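Local structure of alpha-glucosidase (Pseudoalteromonas sp. K8, 5HQA) at residues Y295-A300 with D306-E311; G493-S498 with Q545-V550. The protein hydrolyses alpha-glucosides as a calcium-containing, chloride-activated glycoside hydrolase of family 97, and here holds the inhibitor acarbose. All coordinates share one frame; numbering follows the deposited sequence.

Interaction 1 of 2, residues Y295-A300 with D306-E311; sequences YYMDFA and DGVLVE. With AC1 (4,6-dideoxy-4-{[(1S,4R,5S,6S)-4,5,6-trihydroxy-3-(hydroxymethyl)cyclohex-2-en-1-yl]amino}-alpha-D-glucopyranose), chain B.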
loop_
_atom_site.group_PDB
_atom_site.type_symbol
_atom_site.label_atom_id
_atom_site.label_comp_id
_atom_site.label_asym_id
_atom_site.label_seq_id
_atom_site.Cartn_x
_atom_site.Cartn_y
_atom_site.Cartn_z
ATOM N N TYR A 295 -1.652 -5.118 -30.697
ATOM C CA TYR A 295 -1.215 -3.742 -30.891
ATOM C C TYR A 295 -0.518 -3.211 -29.643
ATOM O O TYR A 295 0.533 -2.564 -29.738
ATOM C CB TYR A 295 -2.413 -2.874 -31.275
ATOM C CG TYR A 295 -2.210 -1.382 -31.120
ATOM C CD1 TYR A 295 -1.601 -0.631 -32.119
ATOM C CD2 TYR A 295 -2.659 -0.721 -29.984
ATOM C CE1 TYR A 295 -1.427 0.738 -31.979
ATOM C CE2 TYR A 295 -2.492 0.640 -29.831
ATOM C CZ TYR A 295 -1.874 1.370 -30.828
ATOM O OH TYR A 295 -1.717 2.733 -30.661
ATOM N N TYR A 296 -1.076 -3.489 -28.463
ATOM C CA TYR A 296 -0.423 -3.062 -27.226
ATOM C C TYR A 296 0.900 -3.792 -27.013
ATOM O O TYR A 296 1.879 -3.190 -26.549
ATOM C CB TYR A 296 -1.357 -3.279 -26.031
ATOM C CG TYR A 296 -2.310 -2.127 -25.772
ATOM C CD1 TYR A 296 -3.357 -1.851 -26.645
ATOM C CD2 TYR A 296 -2.162 -1.319 -24.646
ATOM C CE1 TYR A 296 -4.226 -0.801 -26.404
ATOM C CE2 TYR A 296 -3.030 -0.263 -24.398
ATOM C CZ TYR A 296 -4.056 -0.012 -25.281
ATOM O OH TYR A 296 -4.920 1.033 -25.044
ATOM N N MET A 297 0.958 -5.087 -27.341
ATOM C CA MET A 297 2.209 -5.823 -27.174
ATOM C C MET A 297 3.297 -5.274 -28.079
ATOM O O MET A 297 4.463 -5.185 -27.672
ATOM C CB MET A 297 1.996 -7.312 -27.445
ATOM C CG MET A 297 1.318 -8.028 -26.291
ATOM S SD MET A 297 0.655 -9.626 -26.796
ATOM C CE MET A 297 1.561 -10.710 -25.767
ATOM N N ASP A 298 2.940 -4.908 -29.315
ATOM C CA ASP A 298 3.908 -4.287 -30.218
ATOM C C ASP A 298 4.458 -3.006 -29.613
ATOM O O ASP A 298 5.668 -2.761 -29.639
ATOM C CB ASP A 298 3.266 -3.992 -31.576
ATOM C CG ASP A 298 2.965 -5.249 -32.375
ATOM O OD1 ASP A 298 3.618 -6.291 -32.136
ATOM O OD2 ASP A 298 2.083 -5.186 -33.262
ATOM N N PHE A 299 3.573 -2.171 -29.067
ATOM C CA PHE A 299 4.003 -0.935 -28.426
ATOM C C PHE A 299 4.906 -1.229 -27.236
ATOM O O PHE A 299 5.966 -0.611 -27.079
ATOM C CB PHE A 299 2.771 -0.129 -27.993
ATOM C CG PHE A 299 3.092 1.197 -27.350
ATOM C CD1 PHE A 299 3.212 2.344 -28.120
ATOM C CD2 PHE A 299 3.253 1.298 -25.969
ATOM C CE1 PHE A 299 3.497 3.564 -27.531
ATOM C CE2 PHE A 299 3.543 2.515 -25.376
ATOM C CZ PHE A 299 3.663 3.654 -26.162
ATOM N N ALA A 300 4.496 -2.171 -26.382
ATOM C CA ALA A 300 5.310 -2.524 -25.222
ATOM C C ALA A 300 6.688 -3.017 -25.641
ATOM O O ALA A 300 7.700 -2.641 -25.035
ATOM C CB ALA A 300 4.599 -3.582 -24.379
ATOM N N ASP A 306 7.278 -4.525 -19.912
ATOM C CA ASP A 306 7.385 -5.968 -19.715
ATOM C C ASP A 306 6.095 -6.713 -20.030
ATOM O O ASP A 306 6.144 -7.901 -20.373
ATOM C CB ASP A 306 7.783 -6.281 -18.270
ATOM C CG ASP A 306 9.188 -5.840 -17.939
ATOM O OD1 ASP A 306 9.998 -5.664 -18.870
ATOM O OD2 ASP A 306 9.488 -5.684 -16.736
ATOM N N GLY A 307 4.942 -6.063 -19.875
ATOM C CA GLY A 307 3.688 -6.783 -19.971
ATOM C C GLY A 307 2.546 -5.872 -20.356
ATOM O O GLY A 307 2.647 -4.643 -20.303
ATOM N N VAL A 308 1.445 -6.509 -20.755
ATOM C CA VAL A 308 0.210 -5.822 -21.121
ATOM C C VAL A 308 -0.915 -6.406 -20.277
ATOM O O VAL A 308 -1.249 -7.588 -20.417
ATOM C CB VAL A 308 -0.108 -5.960 -22.616
ATOM C CG1 VAL A 308 -1.467 -5.340 -22.926
ATOM C CG2 VAL A 308 0.998 -5.330 -23.459
ATOM N N LEU A 309 -1.483 -5.592 -19.391
ATOM C CA LEU A 309 -2.717 -5.957 -18.711
ATOM C C LEU A 309 -3.887 -5.854 -19.679
ATOM O O LEU A 309 -3.986 -4.895 -20.447
ATOM C CB LEU A 309 -2.958 -5.026 -17.521
ATOM C CG LEU A 309 -4.329 -5.088 -16.837
ATOM C CD1 LEU A 309 -4.489 -6.377 -16.007
ATOM C CD2 LEU A 309 -4.555 -3.838 -15.969
ATOM N N VAL A 310 -4.788 -6.835 -19.644
ATOM C CA VAL A 310 -6.000 -6.785 -20.458
ATOM C C VAL A 310 -7.188 -7.143 -19.579
ATOM O O VAL A 310 -7.260 -8.264 -19.057
ATOM C CB VAL A 310 -5.937 -7.727 -21.670
ATOM C CG1 VAL A 310 -7.204 -7.592 -22.473
ATOM C CG2 VAL A 310 -4.735 -7.418 -22.542
ATOM N N GLU A 311 -8.114 -6.195 -19.413
ATOM C CA GLU A 311 -9.345 -6.421 -18.663
ATOM C C GLU A 311 -10.514 -6.612 -19.620
ATOM O O GLU A 311 -10.574 -5.998 -20.689
ATOM C CB GLU A 311 -9.643 -5.259 -17.710
ATOM C CG GLU A 311 -8.538 -5.026 -16.710
ATOM C CD GLU A 311 -8.921 -4.047 -15.621
ATOM O OE1 GLU A 311 -10.013 -3.446 -15.702
ATOM O OE2 GLU A 311 -8.111 -3.871 -14.683
HETATM C C1 AC1 B . -16.148 1.140 -8.373
HETATM O O2 AC1 B . -15.291 1.509 -6.167
HETATM C C2 AC1 B . -15.086 0.735 -7.361
HETATM C C4A AC1 B . -10.408 -2.000 -12.674
HETATM C C3 AC1 B . -13.696 0.923 -7.909
HETATM O O3 AC1 B . -12.716 0.602 -6.906
HETATM C C4 AC1 B . -13.520 0.087 -9.149
HETATM N N4A AC1 B . -12.095 -0.021 -9.598
HETATM C C5 AC1 B . -14.382 0.854 -10.140
HETATM O O5 AC1 B . -15.806 0.659 -9.752
HETATM C C6 AC1 B . -14.216 0.444 -11.570
HETATM C C1B AC1 B . -11.630 -1.423 -9.896
HETATM C C2B AC1 B . -10.011 -1.411 -10.298
HETATM O O2B AC1 B . -9.323 -0.670 -9.291
HETATM C C3B AC1 B . -9.809 -0.923 -11.601
HETATM O O3B AC1 B . -8.411 -0.722 -11.924
HETATM O O4 AC1 B . -10.338 -1.473 -13.984
HETATM C C5B AC1 B . -11.769 -2.388 -12.385
HETATM C C7B AC1 B . -12.378 -2.096 -10.905
HETATM C C6B AC1 B . -12.356 -3.548 -13.207
HETATM O O6B AC1 B . -11.770 -4.728 -12.753
#
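In the (beta/alpha)8-type catalytic barrel of this family 97 enzyme, helix 290-303 lies against the parallel strand that follows it, 307-310, and Val308 is the residue of that strand that meets the helix. The short axes approach to 8.2 Å at 152°, nearly antiparallel, as expected when a helix returns the chain to the next strand. Val308 CG1, anti to the backbone N (chi1 175°), comes nearest to Tyr296 CB, at 3.7 Å. Val308 CG2 sits over the Tyr296 backbone and packs against Met297 CG at 3.9 Å and Ala300 CB at 4.1 Å, all buried. The Tyr296 side chain then leads away from the strand to Ile267 and Ile269 of strand 264-269.

Past the strand's C-terminal end, Glu311 accepts a hydrogen bond at OE1 from O4 of the acarbose unit AC1, at 2.6 Å. Trp280 NE1 also bonds OE1, and Lys386 NZ forms a salt bridge with OE2, so both oxygens are gripped. A glutamine in its place would probably cost Lys386 this salt bridge and, if its amide NH2 faced the sugar, leave AC1 O4 without an acceptor there. A helix behind the strand and a sugar-binding carboxylate just beyond its C-terminal end are typical of TIM-barrel glycosidases.

Interaction 2 of 2, residues G493-S498 with Q545-V550; sequences GIFDLS and QFIQDV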
loop_
_atom_site.group_PDB
_atom_site.type_symbol
_atom_site.label_atom_id
_atom_site.label_comp_id
_atom_site.label_asym_id
_atom_site.label_seq_id
_atom_site.Cartn_x
_atom_site.Cartn_y
_atom_site.Cartn_z
ATOM N N GLY A 493 1.020 8.267 -14.880
ATOM C CA GLY A 493 1.470 8.499 -16.243
ATOM C C GLY A 493 0.409 8.878 -17.259
ATOM O O GLY A 493 0.514 8.498 -18.428
ATOM N N ILE A 494 -0.607 9.635 -16.861
ATOM C CA ILE A 494 -1.591 10.112 -17.832
ATOM C C ILE A 494 -1.021 11.338 -18.535
ATOM O O ILE A 494 -0.690 12.342 -17.893
ATOM C CB ILE A 494 -2.941 10.423 -17.161
ATOM C CG1 ILE A 494 -3.577 9.142 -16.611
ATOM C CG2 ILE A 494 -3.901 11.083 -18.152
ATOM C CD1 ILE A 494 -3.843 8.082 -17.679
ATOM N N PHE A 495 -0.895 11.254 -19.859
ATOM C CA PHE A 495 -0.346 12.328 -20.677
ATOM C C PHE A 495 -1.411 13.185 -21.332
ATOM O O PHE A 495 -1.185 14.380 -21.531
ATOM C CB PHE A 495 0.556 11.767 -21.784
ATOM C CG PHE A 495 1.985 11.565 -21.358
ATOM C CD1 PHE A 495 2.314 11.442 -20.021
ATOM C CD2 PHE A 495 3.000 11.510 -22.303
ATOM C CE1 PHE A 495 3.640 11.249 -19.632
ATOM C CE2 PHE A 495 4.324 11.331 -21.925
ATOM C CZ PHE A 495 4.647 11.201 -20.589
ATOM N N ASP A 496 -2.542 12.603 -21.721
ATOM C CA ASP A 496 -3.669 13.399 -22.201
ATOM C C ASP A 496 -4.555 13.686 -20.993
ATOM O O ASP A 496 -5.318 12.825 -20.537
ATOM C CB ASP A 496 -4.433 12.688 -23.311
ATOM C CG ASP A 496 -5.690 13.459 -23.731
ATOM O OD1 ASP A 496 -5.787 14.666 -23.397
ATOM O OD2 ASP A 496 -6.577 12.863 -24.387
ATOM N N LEU A 497 -4.440 14.902 -20.467
ATOM C CA LEU A 497 -5.228 15.356 -19.334
ATOM C C LEU A 497 -6.501 16.066 -19.762
ATOM O O LEU A 497 -7.212 16.600 -18.904
ATOM C CB LEU A 497 -4.392 16.297 -18.465
ATOM C CG LEU A 497 -3.057 15.739 -17.991
ATOM C CD1 LEU A 497 -2.182 16.876 -17.510
ATOM C CD2 LEU A 497 -3.282 14.743 -16.867
ATOM N N SER A 498 -6.803 16.084 -21.064
ATOM C CA SER A 498 -7.822 16.959 -21.634
ATOM C C SER A 498 -9.054 16.221 -22.143
ATOM O O SER A 498 -9.910 16.854 -22.765
ATOM C CB SER A 498 -7.231 17.777 -22.789
ATOM O OG SER A 498 -6.112 18.542 -22.377
ATOM N N GLN A 545 10.200 9.753 -22.535
ATOM C CA GLN A 545 11.523 9.183 -22.288
ATOM C C GLN A 545 11.772 8.945 -20.800
ATOM O O GLN A 545 12.441 7.969 -20.433
ATOM C CB GLN A 545 12.609 10.091 -22.872
ATOM C CG GLN A 545 14.001 9.468 -22.849
ATOM C CD GLN A 545 14.100 8.242 -23.741
ATOM O OE1 GLN A 545 13.841 8.307 -24.947
ATOM N NE2 GLN A 545 14.471 7.113 -23.150
ATOM N N PHE A 546 11.237 9.801 -19.921
ATOM C CA PHE A 546 11.444 9.551 -18.498
ATOM C C PHE A 546 10.795 8.244 -18.067
ATOM O O PHE A 546 11.381 7.476 -17.295
ATOM C CB PHE A 546 10.912 10.686 -17.631
ATOM C CG PHE A 546 11.198 10.467 -16.176
ATOM C CD1 PHE A 546 12.479 10.689 -15.675
ATOM C CD2 PHE A 546 10.219 9.972 -15.320
ATOM C CE1 PHE A 546 12.772 10.454 -14.329
ATOM C CE2 PHE A 546 10.502 9.735 -13.979
ATOM C CZ PHE A 546 11.784 9.974 -13.486
ATOM N N ILE A 547 9.576 7.979 -18.542
ATOM C CA ILE A 547 8.898 6.738 -18.187
ATOM C C ILE A 547 9.654 5.541 -18.751
ATOM O O ILE A 547 9.766 4.496 -18.102
ATOM C CB ILE A 547 7.438 6.771 -18.676
ATOM C CG1 ILE A 547 6.698 7.941 -18.031
ATOM C CG2 ILE A 547 6.737 5.454 -18.360
ATOM C CD1 ILE A 547 5.217 8.044 -18.436
ATOM N N GLN A 548 10.190 5.675 -19.967
ATOM C CA GLN A 548 10.994 4.599 -20.529
ATOM C C GLN A 548 12.245 4.349 -19.705
ATOM O O GLN A 548 12.695 3.205 -19.595
ATOM C CB GLN A 548 11.388 4.926 -21.962
ATOM C CG GLN A 548 10.234 4.925 -22.939
ATOM C CD GLN A 548 10.693 5.336 -24.313
ATOM O OE1 GLN A 548 10.687 6.517 -24.647
ATOM N NE2 GLN A 548 11.133 4.370 -25.107
ATOM N N ASP A 549 12.826 5.407 -19.131
ATOM C CA ASP A 549 14.092 5.261 -18.419
ATOM C C ASP A 549 13.910 4.750 -16.993
ATOM O O ASP A 549 14.780 4.035 -16.483
ATOM C CB ASP A 549 14.842 6.596 -18.363
ATOM C CG ASP A 549 15.466 6.997 -19.694
ATOM O OD1 ASP A 549 15.453 6.202 -20.667
ATOM O OD2 ASP A 549 15.999 8.129 -19.747
ATOM N N VAL A 550 12.816 5.105 -16.329
ATOM C CA VAL A 550 12.790 5.007 -14.869
ATOM C C VAL A 550 12.666 3.546 -14.434
ATOM O O VAL A 550 11.861 2.791 -14.999
ATOM C CB VAL A 550 11.668 5.884 -14.282
ATOM C CG1 VAL A 550 10.261 5.372 -14.674
ATOM C CG2 VAL A 550 11.819 6.030 -12.760
#
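A small, buried apolar contact joins the irregular 493-498 segment, in the loop between helices 482-485 and 513-522, to helix 541-549 in the later part of the glycoside hydrolase 97 region. It buries 89 Å², both sides summed, and rests on one methyl. CD1 of Ile547 reaches the ring of Phe495 at CE1, 3.8 Å away, and lies almost as near to CZ, at 3.9 Å. The two side chains come from opposite directions, and the methyl meets the ring obliquely. Ile547 gets there by an extended chain: CG1 stands anti to the carbonyl carbon, and chi2 of -179° carries CD1 straight on toward the loop. Gly493 borders the same methyl, its CA 4.4 Å from Ile547 CD1. A side chain at Gly493 would point at the helix, and with phi at 94° its CB would also press on the preceding carbonyl oxygen.

Leu517 of helix 513-522 touches both Phe495 and Ile547, which places the pair in a shared core. Polar bonds hold the loop and the end of the helix. Asp532 OD2 accepts from the backbone N of Phe495 and of Asp496, and Asp496 OD1 in turn takes the N-H of Ser498 at 2.9 Å, forming an Asx turn. On the helix, Lys265 NZ bonds Ile547 O, while Gln545 NE2 donates to Asp549 OD1 from above the carboxylate plane. With only carbon atoms meeting between Phe495 and Ile547, the contact between these segments probably depends on shape and burial rather than on a directional bond.

Along the chain the two interactions come in series, neither nesting nor crossing. Interaction 1 closes first and locally: five residues, among them the end of helix 290-303, separate its segments, and it ties that helix to strand 307-310 of the parallel sheet. Interaction 2 closes a longer excursion of 46 intervening residues, which includes helices 513-522 and 534-538 and strand 527-529, and brings a loop to helix 541-549. The centres lie 16 Å apart and the nearest atoms about 7 Å apart, without touching. Helix 534-538 borders both, through Pro534 at Tyr296 and Tyr537 at Ile547. Lys265, on the sheet strand beside 307-310, pairs with Asp306 through a backbone hydrogen bond, and its NZ bonds the O atoms of Ile547 and Val550.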